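Alpha-galactosidase (Umbelopsis vinacea, PDB 3A5V) catalyses the hydrolysis of terminal alpha-linked galactose units from galactosides, as a tetrameric glycoside hydrolase of family 27. Local coordinates at residues A[27-32]-A[80-85]; A[257-262]-A[383-388]; A[266-271]-A[292-297]; A[325-330]-A[335-340]. All coordinates share one frame; numbering follows the deposited sequence.

Contact 1 of 4, residues A[27-32]-A[80-85]; sequences LILDAA and VDDIHN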
loop_
_atom_site.group_PDB
_atom_site.type_symbol
_atom_site.label_atom_id
_atom_site.label_comp_id
_atom_site.label_asym_id
_atom_site.label_seq_id
_atom_site.Cartn_x
_atom_site.Cartn_y
_atom_site.Cartn_z
ATOM N N LEU A 27 -2.513 -29.066 35.010
ATOM C CA LEU A 27 -3.362 -27.895 34.814
ATOM C C LEU A 27 -4.315 -28.096 33.640
ATOM O O LEU A 27 -5.496 -27.724 33.712
ATOM C CB LEU A 27 -2.511 -26.632 34.627
ATOM C CG LEU A 27 -1.641 -26.233 35.827
ATOM C CD1 LEU A 27 -0.576 -25.222 35.394
ATOM C CD2 LEU A 27 -2.476 -25.698 36.994
ATOM N N ILE A 28 -3.810 -28.680 32.561
ATOM C CA ILE A 28 -4.654 -28.962 31.396
ATOM C C ILE A 28 -5.761 -29.963 31.769
ATOM O O ILE A 28 -6.930 -29.779 31.430
ATOM C CB ILE A 28 -3.825 -29.473 30.202
ATOM C CG1 ILE A 28 -2.934 -28.336 29.659
ATOM C CG2 ILE A 28 -4.761 -30.027 29.048
ATOM C CD1 ILE A 28 -1.742 -28.812 28.850
ATOM N N LEU A 29 -5.375 -31.023 32.477
ATOM C CA LEU A 29 -6.332 -32.063 32.865
ATOM C C LEU A 29 -7.391 -31.511 33.823
ATOM O O LEU A 29 -8.567 -31.817 33.676
ATOM C CB LEU A 29 -5.594 -33.274 33.466
ATOM C CG LEU A 29 -6.250 -34.659 33.419
ATOM C CD1 LEU A 29 -6.952 -34.974 32.097
ATOM C CD2 LEU A 29 -5.184 -35.696 33.743
ATOM N N ASP A 30 -6.991 -30.665 34.773
ATOM C CA ASP A 30 -7.956 -30.021 35.667
ATOM C C ASP A 30 -8.913 -29.071 34.935
ATOM O O ASP A 30 -10.094 -28.992 35.271
ATOM C CB ASP A 30 -7.254 -29.251 36.780
ATOM C CG ASP A 30 -6.622 -30.158 37.817
ATOM O OD1 ASP A 30 -6.899 -31.376 37.801
ATOM O OD2 ASP A 30 -5.837 -29.640 38.655
ATOM N N ALA A 31 -8.397 -28.343 33.947
ATOM C CA ALA A 31 -9.244 -27.449 33.142
ATOM C C ALA A 31 -10.244 -28.257 32.289
ATOM O O ALA A 31 -11.408 -27.873 32.185
ATOM C CB ALA A 31 -8.400 -26.568 32.272
ATOM N N ALA A 32 -9.786 -29.362 31.689
ATOM C CA ALA A 32 -10.665 -30.218 30.867
ATOM C C ALA A 32 -11.798 -30.791 31.716
ATOM O O ALA A 32 -12.950 -30.854 31.260
ATOM C CB ALA A 32 -9.874 -31.339 30.180
ATOM N N VAL A 80 -3.746 -36.535 25.777
ATOM C CA VAL A 80 -4.804 -36.472 24.751
ATOM C C VAL A 80 -5.826 -37.607 24.965
ATOM O O VAL A 80 -7.034 -37.397 24.836
ATOM C CB VAL A 80 -4.224 -36.503 23.326
ATOM C CG1 VAL A 80 -5.309 -36.725 22.294
ATOM C CG2 VAL A 80 -3.440 -35.205 23.040
ATOM N N ASP A 81 -5.341 -38.798 25.320
ATOM C CA ASP A 81 -6.242 -39.924 25.651
ATOM C C ASP A 81 -7.191 -39.586 26.804
ATOM O O ASP A 81 -8.381 -39.921 26.754
ATOM C CB ASP A 81 -5.434 -41.186 26.014
ATOM C CG ASP A 81 -4.720 -41.813 24.817
ATOM O OD1 ASP A 81 -5.082 -41.582 23.632
ATOM O OD2 ASP A 81 -3.785 -42.578 25.085
ATOM N N ASP A 82 -6.669 -38.928 27.839
ATOM C CA ASP A 82 -7.480 -38.469 28.983
ATOM C C ASP A 82 -8.531 -37.429 28.576
ATOM O O ASP A 82 -9.671 -37.461 29.049
ATOM C CB ASP A 82 -6.587 -37.876 30.084
ATOM C CG ASP A 82 -5.782 -38.937 30.830
ATOM O OD1 ASP A 82 -6.173 -40.117 30.791
ATOM O OD2 ASP A 82 -4.750 -38.589 31.444
ATOM N N ILE A 83 -8.131 -36.500 27.708
ATOM C CA ILE A 83 -9.051 -35.516 27.116
ATOM C C ILE A 83 -10.148 -36.194 26.275
ATOM O O ILE A 83 -11.344 -35.904 26.429
ATOM C CB ILE A 83 -8.244 -34.450 26.286
ATOM C CG1 ILE A 83 -7.374 -33.604 27.232
ATOM C CG2 ILE A 83 -9.192 -33.569 25.453
ATOM C CD1 ILE A 83 -6.281 -32.741 26.520
ATOM N N HIS A 84 -9.738 -37.099 25.388
ATOM C CA HIS A 84 -10.696 -37.896 24.621
ATOM C C HIS A 84 -11.701 -38.644 25.515
ATOM O O HIS A 84 -12.899 -38.661 25.211
ATOM C CB HIS A 84 -9.979 -38.848 23.665
ATOM C CG HIS A 84 -9.326 -38.159 22.496
ATOM N ND1 HIS A 84 -8.385 -38.774 21.701
ATOM C CD2 HIS A 84 -9.479 -36.905 21.999
ATOM C CE1 HIS A 84 -8.004 -37.937 20.745
ATOM N NE2 HIS A 84 -8.652 -36.797 20.904
ATOM N N ASN A 85 -11.218 -39.220 26.616
ATOM C CA ASN A 85 -12.076 -39.917 27.599
ATOM C C ASN A 85 -13.139 -39.035 28.235
ATOM O O ASN A 85 -14.180 -39.518 28.667
ATOM C CB ASN A 85 -11.222 -40.561 28.698
ATOM C CG ASN A 85 -10.570 -41.851 28.240
ATOM O OD1 ASN A 85 -10.942 -42.408 27.206
ATOM N ND2 ASN A 85 -9.583 -42.330 29.005
#

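Contact 2 of 4, residues A[257-262]-A[383-388]; sequences HYTIWA and HGVRLL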
loop_
_atom_site.group_PDB
_atom_site.type_symbol
_atom_site.label_atom_id
_atom_site.label_comp_id
_atom_site.label_asym_id
_atom_site.label_seq_id
_atom_site.Cartn_x
_atom_site.Cartn_y
_atom_site.Cartn_z
ATOM N N HIS A 257 -18.783 -7.835 23.513
ATOM C CA HIS A 257 -17.692 -8.648 22.998
ATOM C C HIS A 257 -18.217 -10.035 22.594
ATOM O O HIS A 257 -18.104 -10.429 21.426
ATOM C CB HIS A 257 -16.621 -8.662 24.112
ATOM C CG HIS A 257 -15.495 -9.641 23.935
ATOM N ND1 HIS A 257 -14.846 -9.850 22.738
ATOM C CD2 HIS A 257 -14.841 -10.393 24.856
ATOM C CE1 HIS A 257 -13.865 -10.719 22.920
ATOM N NE2 HIS A 257 -13.836 -11.056 24.200
ATOM N N TYR A 258 -18.875 -10.724 23.525
ATOM C CA TYR A 258 -19.398 -12.065 23.234
ATOM C C TYR A 258 -20.457 -12.047 22.115
ATOM O O TYR A 258 -20.449 -12.895 21.215
ATOM C CB TYR A 258 -19.969 -12.695 24.519
ATOM C CG TYR A 258 -20.264 -14.173 24.388
ATOM C CD1 TYR A 258 -21.474 -14.607 23.840
ATOM C CD2 TYR A 258 -19.331 -15.132 24.789
ATOM C CE1 TYR A 258 -21.762 -15.954 23.684
ATOM C CE2 TYR A 258 -19.613 -16.509 24.651
ATOM C CZ TYR A 258 -20.838 -16.901 24.091
ATOM O OH TYR A 258 -21.159 -18.242 23.951
ATOM N N THR A 259 -21.384 -11.100 22.199
ATOM C CA THR A 259 -22.478 -10.977 21.213
ATOM C C THR A 259 -21.962 -10.835 19.778
ATOM O O THR A 259 -22.444 -11.517 18.862
ATOM C CB THR A 259 -23.366 -9.747 21.539
ATOM O OG1 THR A 259 -23.963 -9.907 22.844
ATOM C CG2 THR A 259 -24.459 -9.539 20.457
ATOM N N ILE A 260 -21.012 -9.922 19.578
ATOM C CA ILE A 260 -20.507 -9.647 18.243
ATOM C C ILE A 260 -19.674 -10.822 17.722
ATOM O O ILE A 260 -19.832 -11.209 16.578
ATOM C CB ILE A 260 -19.724 -8.287 18.160
ATOM C CG1 ILE A 260 -20.640 -7.094 18.532
ATOM C CG2 ILE A 260 -19.114 -8.071 16.761
ATOM C CD1 ILE A 260 -21.868 -6.895 17.594
ATOM N N TRP A 261 -18.804 -11.388 18.561
ATOM C CA TRP A 261 -18.061 -12.607 18.182
ATOM C C TRP A 261 -19.050 -13.724 17.784
ATOM O O TRP A 261 -18.874 -14.401 16.763
ATOM C CB TRP A 261 -17.216 -13.086 19.364
ATOM C CG TRP A 261 -15.780 -12.521 19.459
ATOM C CD1 TRP A 261 -14.646 -13.269 19.613
ATOM C CD2 TRP A 261 -15.343 -11.139 19.432
ATOM N NE1 TRP A 261 -13.544 -12.463 19.683
ATOM C CE2 TRP A 261 -13.932 -11.152 19.577
ATOM C CE3 TRP A 261 -15.999 -9.899 19.287
ATOM C CZ2 TRP A 261 -13.152 -9.970 19.578
ATOM C CZ3 TRP A 261 -15.221 -8.713 19.288
ATOM C CH2 TRP A 261 -13.808 -8.766 19.433
ATOM N N ALA A 262 -20.094 -13.912 18.587
ATOM C CA ALA A 262 -21.083 -14.955 18.279
ATOM C C ALA A 262 -21.807 -14.664 16.946
ATOM O O ALA A 262 -21.901 -15.522 16.072
ATOM C CB ALA A 262 -22.102 -15.081 19.437
ATOM N N HIS A 383 -21.418 1.196 26.100
ATOM C CA HIS A 383 -20.574 0.105 25.590
ATOM C C HIS A 383 -21.353 -1.207 25.499
ATOM O O HIS A 383 -20.787 -2.290 25.708
ATOM C CB HIS A 383 -19.333 -0.088 26.483
ATOM C CG HIS A 383 -18.477 1.138 26.607
ATOM N ND1 HIS A 383 -17.362 1.189 27.423
ATOM C CD2 HIS A 383 -18.559 2.352 26.004
ATOM C CE1 HIS A 383 -16.797 2.381 27.317
ATOM N NE2 HIS A 383 -17.506 3.107 26.466
ATOM N N GLY A 384 -22.645 -1.089 25.193
ATOM C CA GLY A 384 -23.606 -2.171 25.380
ATOM C C GLY A 384 -24.295 -2.602 24.106
ATOM O O GLY A 384 -24.178 -1.932 23.058
ATOM N N VAL A 385 -24.984 -3.743 24.199
ATOM C CA VAL A 385 -25.780 -4.304 23.100
ATOM C C VAL A 385 -27.178 -4.683 23.565
ATOM O O VAL A 385 -27.392 -4.945 24.750
ATOM C CB VAL A 385 -25.122 -5.587 22.454
ATOM C CG1 VAL A 385 -23.876 -5.211 21.594
ATOM C CG2 VAL A 385 -24.802 -6.671 23.533
ATOM N N ARG A 386 -28.122 -4.692 22.626
ATOM C CA ARG A 386 -29.329 -5.506 22.767
ATOM C C ARG A 386 -29.302 -6.493 21.602
ATOM O O ARG A 386 -29.101 -6.092 20.451
ATOM C CB ARG A 386 -30.622 -4.666 22.752
ATOM C CG ARG A 386 -30.755 -3.677 23.937
ATOM C CD ARG A 386 -30.897 -4.389 25.300
ATOM N NE ARG A 386 -32.167 -5.113 25.433
ATOM C CZ ARG A 386 -33.331 -4.547 25.766
ATOM N NH1 ARG A 386 -33.404 -3.234 26.001
ATOM N NH2 ARG A 386 -34.425 -5.300 25.862
ATOM N N LEU A 387 -29.482 -7.770 21.925
ATOM C CA LEU A 387 -29.396 -8.862 20.966
ATOM C C LEU A 387 -30.798 -9.425 20.773
ATOM O O LEU A 387 -31.393 -9.970 21.726
ATOM C CB LEU A 387 -28.451 -9.965 21.487
ATOM C CG LEU A 387 -28.434 -11.275 20.682
ATOM C CD1 LEU A 387 -28.022 -11.035 19.230
ATOM C CD2 LEU A 387 -27.535 -12.330 21.327
ATOM N N LEU A 388 -31.314 -9.303 19.550
ATOM C CA LEU A 388 -32.712 -9.601 19.267
ATOM C C LEU A 388 -32.836 -10.684 18.228
ATOM O O LEU A 388 -32.008 -10.768 17.295
ATOM C CB LEU A 388 -33.449 -8.348 18.739
ATOM C CG LEU A 388 -33.262 -7.049 19.537
ATOM C CD1 LEU A 388 -33.897 -5.865 18.785
ATOM C CD2 LEU A 388 -33.826 -7.186 20.967
#

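Contact 3 of 4, residues A[266-271]-A[292-297]; sequences SPLILG and AVNQDS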
loop_
_atom_site.group_PDB
_atom_site.type_symbol
_atom_site.label_atom_id
_atom_site.label_comp_id
_atom_site.label_asym_id
_atom_site.label_seq_id
_atom_site.Cartn_x
_atom_site.Cartn_y
_atom_site.Cartn_z
ATOM N N SER A 266 -17.571 -15.923 14.517
ATOM C CA SER A 266 -16.196 -16.213 14.949
ATOM C C SER A 266 -16.189 -17.568 15.672
ATOM O O SER A 266 -17.178 -17.922 16.353
ATOM C CB SER A 266 -15.690 -15.130 15.914
ATOM O OG SER A 266 -14.349 -15.385 16.347
ATOM N N PRO A 267 -15.072 -18.315 15.562
ATOM C CA PRO A 267 -14.828 -19.317 16.600
ATOM C C PRO A 267 -15.023 -18.671 17.972
ATOM O O PRO A 267 -14.680 -17.476 18.161
ATOM C CB PRO A 267 -13.344 -19.661 16.420
ATOM C CG PRO A 267 -13.043 -19.393 14.981
ATOM C CD PRO A 267 -14.005 -18.287 14.540
ATOM N N LEU A 268 -15.557 -19.450 18.923
ATOM C CA LEU A 268 -15.726 -18.985 20.302
ATOM C C LEU A 268 -14.792 -19.800 21.196
ATOM O O LEU A 268 -15.177 -20.860 21.746
ATOM C CB LEU A 268 -17.178 -19.121 20.764
ATOM C CG LEU A 268 -18.238 -18.365 19.926
ATOM C CD1 LEU A 268 -19.654 -18.679 20.433
ATOM C CD2 LEU A 268 -17.990 -16.841 19.860
ATOM N N ILE A 269 -13.556 -19.317 21.295
ATOM C CA ILE A 269 -12.516 -19.977 22.097
ATOM C C ILE A 269 -12.328 -19.183 23.376
ATOM O O ILE A 269 -11.913 -18.011 23.344
ATOM C CB ILE A 269 -11.163 -20.128 21.316
ATOM C CG1 ILE A 269 -11.362 -20.848 19.953
ATOM C CG2 ILE A 269 -10.059 -20.818 22.213
ATOM C CD1 ILE A 269 -12.052 -22.228 20.013
ATOM N N LEU A 270 -12.666 -19.810 24.501
ATOM C CA LEU A 270 -12.528 -19.183 25.813
ATOM C C LEU A 270 -11.056 -18.959 26.178
ATOM O O LEU A 270 -10.242 -19.871 26.095
ATOM C CB LEU A 270 -13.250 -20.018 26.894
ATOM C CG LEU A 270 -14.776 -20.155 26.728
ATOM C CD1 LEU A 270 -15.323 -21.271 27.636
ATOM C CD2 LEU A 270 -15.513 -18.821 27.004
ATOM N N GLY A 271 -10.726 -17.728 26.561
ATOM C CA GLY A 271 -9.332 -17.353 26.845
ATOM C C GLY A 271 -9.299 -16.875 28.288
ATOM O O GLY A 271 -8.801 -15.779 28.573
ATOM N N ALA A 292 -26.736 -20.556 20.102
ATOM C CA ALA A 292 -27.507 -20.975 18.925
ATOM C C ALA A 292 -27.419 -19.994 17.749
ATOM O O ALA A 292 -27.604 -20.381 16.593
ATOM C CB ALA A 292 -28.976 -21.216 19.321
ATOM N N VAL A 293 -27.161 -18.714 18.034
ATOM C CA VAL A 293 -26.940 -17.752 16.936
ATOM C C VAL A 293 -25.614 -18.054 16.227
ATOM O O VAL A 293 -25.558 -18.109 14.996
ATOM C CB VAL A 293 -26.961 -16.270 17.444
ATOM C CG1 VAL A 293 -26.407 -15.306 16.362
ATOM C CG2 VAL A 293 -28.378 -15.877 17.870
ATOM N N ASN A 294 -24.552 -18.248 17.013
ATOM C CA ASN A 294 -23.226 -18.584 16.477
ATOM C C ASN A 294 -23.263 -19.903 15.698
ATOM O O ASN A 294 -22.638 -20.043 14.640
ATOM C CB ASN A 294 -22.193 -18.645 17.630
ATOM C CG ASN A 294 -20.763 -18.974 17.143
ATOM O OD1 ASN A 294 -20.297 -20.102 17.281
ATOM N ND2 ASN A 294 -20.066 -17.973 16.586
ATOM N N GLN A 295 -24.055 -20.844 16.206
ATOM C CA GLN A 295 -24.115 -22.205 15.661
ATOM C C GLN A 295 -25.259 -22.374 14.657
ATOM O O GLN A 295 -25.569 -23.496 14.245
ATOM C CB GLN A 295 -24.262 -23.204 16.822
ATOM C CG GLN A 295 -23.043 -23.185 17.759
ATOM C CD GLN A 295 -21.778 -23.691 17.073
ATOM O OE1 GLN A 295 -21.704 -24.863 16.689
ATOM N NE2 GLN A 295 -20.778 -22.805 16.896
ATOM N N ASP A 296 -25.876 -21.262 14.264
ATOM C CA ASP A 296 -27.031 -21.301 13.347
ATOM C C ASP A 296 -26.766 -21.996 12.002
ATOM O O ASP A 296 -25.739 -21.759 11.354
ATOM C CB ASP A 296 -27.571 -19.886 13.095
ATOM C CG ASP A 296 -28.768 -19.889 12.170
ATOM O OD1 ASP A 296 -29.883 -20.199 12.639
ATOM O OD2 ASP A 296 -28.585 -19.614 10.964
ATOM N N SER A 297 -27.727 -22.812 11.564
ATOM C CA SER A 297 -27.585 -23.611 10.332
ATOM C C SER A 297 -27.488 -22.833 9.017
ATOM O O SER A 297 -27.066 -23.393 7.998
ATOM C CB SER A 297 -28.709 -24.665 10.249
ATOM O OG SER A 297 -29.960 -24.016 10.133
#

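Contact 4 of 4, residues A[325-330]-A[335-340]; sequences VILLNA and AKMTAT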
loop_
_atom_site.group_PDB
_atom_site.type_symbol
_atom_site.label_atom_id
_atom_site.label_comp_id
_atom_site.label_asym_id
_atom_site.label_seq_id
_atom_site.Cartn_x
_atom_site.Cartn_y
_atom_site.Cartn_z
ATOM N N VAL A 325 -30.824 -9.359 15.092
ATOM C CA VAL A 325 -30.646 -7.907 15.049
ATOM C C VAL A 325 -29.913 -7.476 16.303
ATOM O O VAL A 325 -30.278 -7.875 17.413
ATOM C CB VAL A 325 -31.996 -7.141 14.876
ATOM C CG1 VAL A 325 -31.802 -5.614 14.975
ATOM C CG2 VAL A 325 -32.629 -7.494 13.516
ATOM N N ILE A 326 -28.861 -6.681 16.124
ATOM C CA ILE A 326 -28.096 -6.158 17.262
ATOM C C ILE A 326 -28.005 -4.638 17.233
ATOM O O ILE A 326 -27.525 -4.049 16.248
ATOM C CB ILE A 326 -26.649 -6.730 17.310
ATOM C CG1 ILE A 326 -26.679 -8.264 17.274
ATOM C CG2 ILE A 326 -25.907 -6.221 18.555
ATOM C CD1 ILE A 326 -25.496 -8.881 16.611
ATOM N N LEU A 327 -28.440 -4.011 18.327
ATOM C CA LEU A 327 -28.215 -2.580 18.545
ATOM C C LEU A 327 -26.973 -2.446 19.404
ATOM O O LEU A 327 -26.912 -2.999 20.499
ATOM C CB LEU A 327 -29.416 -1.940 19.269
ATOM C CG LEU A 327 -30.775 -2.164 18.599
ATOM C CD1 LEU A 327 -31.891 -1.837 19.598
ATOM C CD2 LEU A 327 -30.875 -1.324 17.340
ATOM N N LEU A 328 -25.981 -1.722 18.908
ATOM C CA LEU A 328 -24.728 -1.586 19.654
ATOM C C LEU A 328 -24.465 -0.113 19.923
ATOM O O LEU A 328 -24.429 0.717 18.998
ATOM C CB LEU A 328 -23.556 -2.226 18.890
ATOM C CG LEU A 328 -22.149 -2.225 19.509
ATOM C CD1 LEU A 328 -21.353 -3.372 18.887
ATOM C CD2 LEU A 328 -21.433 -0.907 19.246
ATOM N N ASN A 329 -24.247 0.180 21.196
ATOM C CA ASN A 329 -24.024 1.526 21.680
ATOM C C ASN A 329 -22.582 1.647 22.182
ATOM O O ASN A 329 -22.284 1.283 23.317
ATOM C CB ASN A 329 -25.015 1.859 22.803
ATOM C CG ASN A 329 -24.768 3.252 23.415
ATOM O OD1 ASN A 329 -24.062 4.076 22.836
ATOM N ND2 ASN A 329 -25.321 3.489 24.596
ATOM N N ALA A 330 -21.697 2.152 21.330
ATOM C CA ALA A 330 -20.294 2.333 21.708
ATOM C C ALA A 330 -20.030 3.621 22.494
ATOM O O ALA A 330 -18.869 3.902 22.842
ATOM C CB ALA A 330 -19.381 2.268 20.469
ATOM N N ALA A 335 -28.304 4.772 25.880
ATOM C CA ALA A 335 -29.075 5.497 24.875
ATOM C C ALA A 335 -30.236 4.661 24.364
ATOM O O ALA A 335 -30.164 3.426 24.351
ATOM C CB ALA A 335 -28.174 5.917 23.699
ATOM N N LYS A 336 -31.303 5.340 23.949
ATOM C CA LYS A 336 -32.396 4.684 23.255
ATOM C C LYS A 336 -32.029 4.565 21.780
ATOM O O LYS A 336 -31.774 5.585 21.112
ATOM C CB LYS A 336 -33.718 5.458 23.472
ATOM C CG LYS A 336 -34.280 5.253 24.879
ATOM C CD LYS A 336 -35.713 5.737 25.024
ATOM C CE LYS A 336 -36.065 5.918 26.503
ATOM N NZ LYS A 336 -36.214 4.613 27.176
ATOM N N MET A 337 -31.972 3.340 21.266
ATOM C CA MET A 337 -31.624 3.127 19.858
ATOM C C MET A 337 -32.803 2.549 19.075
ATOM O O MET A 337 -33.575 1.763 19.625
ATOM C CB MET A 337 -30.407 2.185 19.728
ATOM C CG MET A 337 -29.120 2.715 20.387
ATOM S SD MET A 337 -27.695 1.622 20.080
ATOM C CE MET A 337 -27.758 1.424 18.269
ATOM N N THR A 338 -32.907 2.919 17.795
ATOM C CA THR A 338 -34.022 2.508 16.917
ATOM C C THR A 338 -33.537 1.774 15.674
ATOM O O THR A 338 -32.638 2.266 14.966
ATOM C CB THR A 338 -34.845 3.754 16.472
ATOM O OG1 THR A 338 -35.375 4.384 17.632
ATOM C CG2 THR A 338 -35.996 3.370 15.528
ATOM N N ALA A 339 -34.120 0.601 15.416
ATOM C CA ALA A 339 -33.904 -0.136 14.169
ATOM C C ALA A 339 -35.223 -0.139 13.406
ATOM O O ALA A 339 -36.264 -0.457 13.985
ATOM C CB ALA A 339 -33.470 -1.568 14.455
ATOM N N THR A 340 -35.178 0.229 12.130
ATOM C CA THR A 340 -36.371 0.211 11.288
ATOM C C THR A 340 -36.367 -1.088 10.465
ATOM O O THR A 340 -35.318 -1.693 10.260
ATOM C CB THR A 340 -36.412 1.408 10.327
ATOM O OG1 THR A 340 -35.433 1.229 9.299
ATOM C CG2 THR A 340 -36.113 2.732 11.076
#

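Contact 1 of 4, residues A[27-32]-A[80-85]
Ile28, Leu29 and Ala32 are the residues of helix 25-38 that meet helix 76-85, and they do so through Asp82 and Ile83. Over these short segments the helix axes run almost parallel, 6° apart, and stay 10.3 Å from each other at their closest. Ile28 comes first: its CG2 branch lies anti to the backbone N (CG1 being at chi1 -69°) and meets CD1 of Ile83 at 4.0 Å, the two branched side chains passing at a slant. Leu29 stands at the outer border. Its forked end reaches across to Asp82, CD1 touching the CB methylene at 3.6 Å and CD2 lying 3.7 Å from carboxylate oxygen OD2. That oxygen has its polar partner elsewhere, in a salt bridge with Arg74. One turn after Ile28, the methyl of Ala32 faces CG1 of Ile83 at a loose 4.5 Å, and here the backbones come nearest, with 6.7 Å between the CA atoms of Ala32 and Ile83. Beneath this seam lies Val48 of strand 47-49, touched by both Ile28 and Ala32, as expected for successive outer helices of a (beta/alpha)8 barrel. No hydrogen bond joins the two segments, so their cohesion rests on van der Waals contact: buried Ile28, Ala32 and Ile83 give way to partly exposed Leu29 and Asp82, whose charge is paired outside the contact.

Contact 2 of 4, residues A[257-262]-A[383-388]
Thr259 makes the direct contacts of segment 257-262 with Val385 and Leu387. Its CB points at the strand, and its two branches take different neighbours. The OG1 branch meets Val385 tip to tip, with 3.4 Å between OG1 and the CG2 methyl; with CG1 of Val385 anti to the carbonyl carbon (chi1 -73°), that methyl falls between the backbone N and the carbonyl carbon. The CG2 methyl of Thr259, anti to the backbone N, instead slides alongside Leu387 in the opposite sense and lies 4.1 Å from both the CB and the CD1 of that leucine. Val385 and Leu387 project from the same face of the strand, while Arg386 between them points away and forms a salt bridge with Asp362.

No hydrogen bond crosses between the segments; the hydroxyl of Thr259 finds its partners outside them. Buried beside a methyl group, it is bonded to the carbonyl O of Arg255, one helical turn earlier, and to the indole NE1 of Trp364. These two bonds satisfy OG1 and fix the rotation of the side chain, which in turn keeps the CG2 methyl facing Leu387.

Backbone pairing holds the strand itself in place beside strand 322-329. At its start His383 and Gly384 both face Asn329, forming a G1 beta bulge. Val385 and Leu387 also touch Ile326 of that neighbouring strand, so helix 251-263 packs on a continuous apolar sheet face. This is the interface between the (beta/alpha)8 barrel and the C-terminal beta sandwich, the two-domain architecture of family 27 alpha-galactosidases.

Contact 3 of 4, residues A[266-271]-A[292-297]
The amide of Asn294 is bonded to the backbone of Ser266 and packed against the side chain of Leu268. Its ND2 points to Ser266 O and donates to it over 2.9 Å with an N-H...O angle of 154°, the acceptor lying 17° out of the amide plane. The same nitrogen is bonded to Ala262 O, so it links the end of helix 251-263 to the loop residue Ser266 just before strand 268-270. Leu268 lies over a face of the amide, its CD1 methyl about 3.4 Å above the plane and 3.5 Å from CG of Asn294. The CG of Leu268 is 3.8 Å from the OD1 of that residue, an apolar cover laid against a buried polar group. Asn294 can reach both partners because its CG is anti to the backbone N (chi1 -179°), which extends the amide away from its own helix.

Strand 268-270 is the eighth strand of the (beta/alpha)8 barrel and pairs with the first, 11-14, closing the ring; helix 288-294 is the last helix before the C-terminal sandwich. The contact joins the end of that helix to the chain entering the eighth strand.

Further out, Gln295 holds the other end of the Asn294 amide. Its NE2 donates to Asn294 OD1 over 2.8 Å and is also bonded to Pro9 O, while its OE1 is bonded to Thr8 OG1. On the strand side, Ser266 OG donates to Pro267 O at 2.8 Å and is bonded to Leu239 N as well. Beyond Gln295 the chain turns toward the sandwich, where Asp296 OD1 meets Ala319 N.

Contact 4 of 4, residues A[325-330]-A[335-340]
The amide nitrogen ND2 of Asn329 lies 3.9 Å from the CB of Ala335, gripped by hydrogen bonds to Ser333 O and Val380 O, with a weak third to Pro381 O. At the other end of the amide, OD1 is bonded to Gly331 N, so the side chain knits together the turn that joins the two strands. Met337 follows along the interface. Its SD packs 3.8 Å from CB of Asn329, and a bend at chi3 (51°) folds the CE methyl back to 3.5 Å from Leu328 O and 3.9 Å from Leu327 CB.

Strands 322-329 and 335-340 belong to different sheets, joined by side chains and by no hydrogen bond between the segments. They form a beta-arch across the C-terminal sandwich, the axes of the short segments 8.0 Å apart and their directions 147° from each other.

Leu327 lies against Ala339, its CD2 methyl 3.9 Å from CB of that residue, while Leu378 and Val380 of the adjoining strand 375-380 touch it as well. Toward the far end, CG1 of Val325 meets the same Ala339 methyl at 4.4 Å, and both residues touch Leu313 of strand 311-318.

In the fold
Contacts 2, 3 and 4 form a connected series from the barrel into the sandwich, with contact 1 apart on the barrel's outer helices. Contacts 2 and 3 have centres 12 Å apart and touch directly, Trp261 O lying 3.0 Å from Ser266 N in a probable hydrogen bond. Contacts 2 and 4, 11 Å between centres, meet through the pairing of strands 384-390 and 322-329, where Gly384 O is 2.8 Å from Asn329 N. Contact 1 remains about 42 Å from contact 4, centre to centre, across the middle of the chain. Ala292 and Asp296 of contact 3 also line a pocket holding a bound polyether, together with sandwich residues such as Ala319.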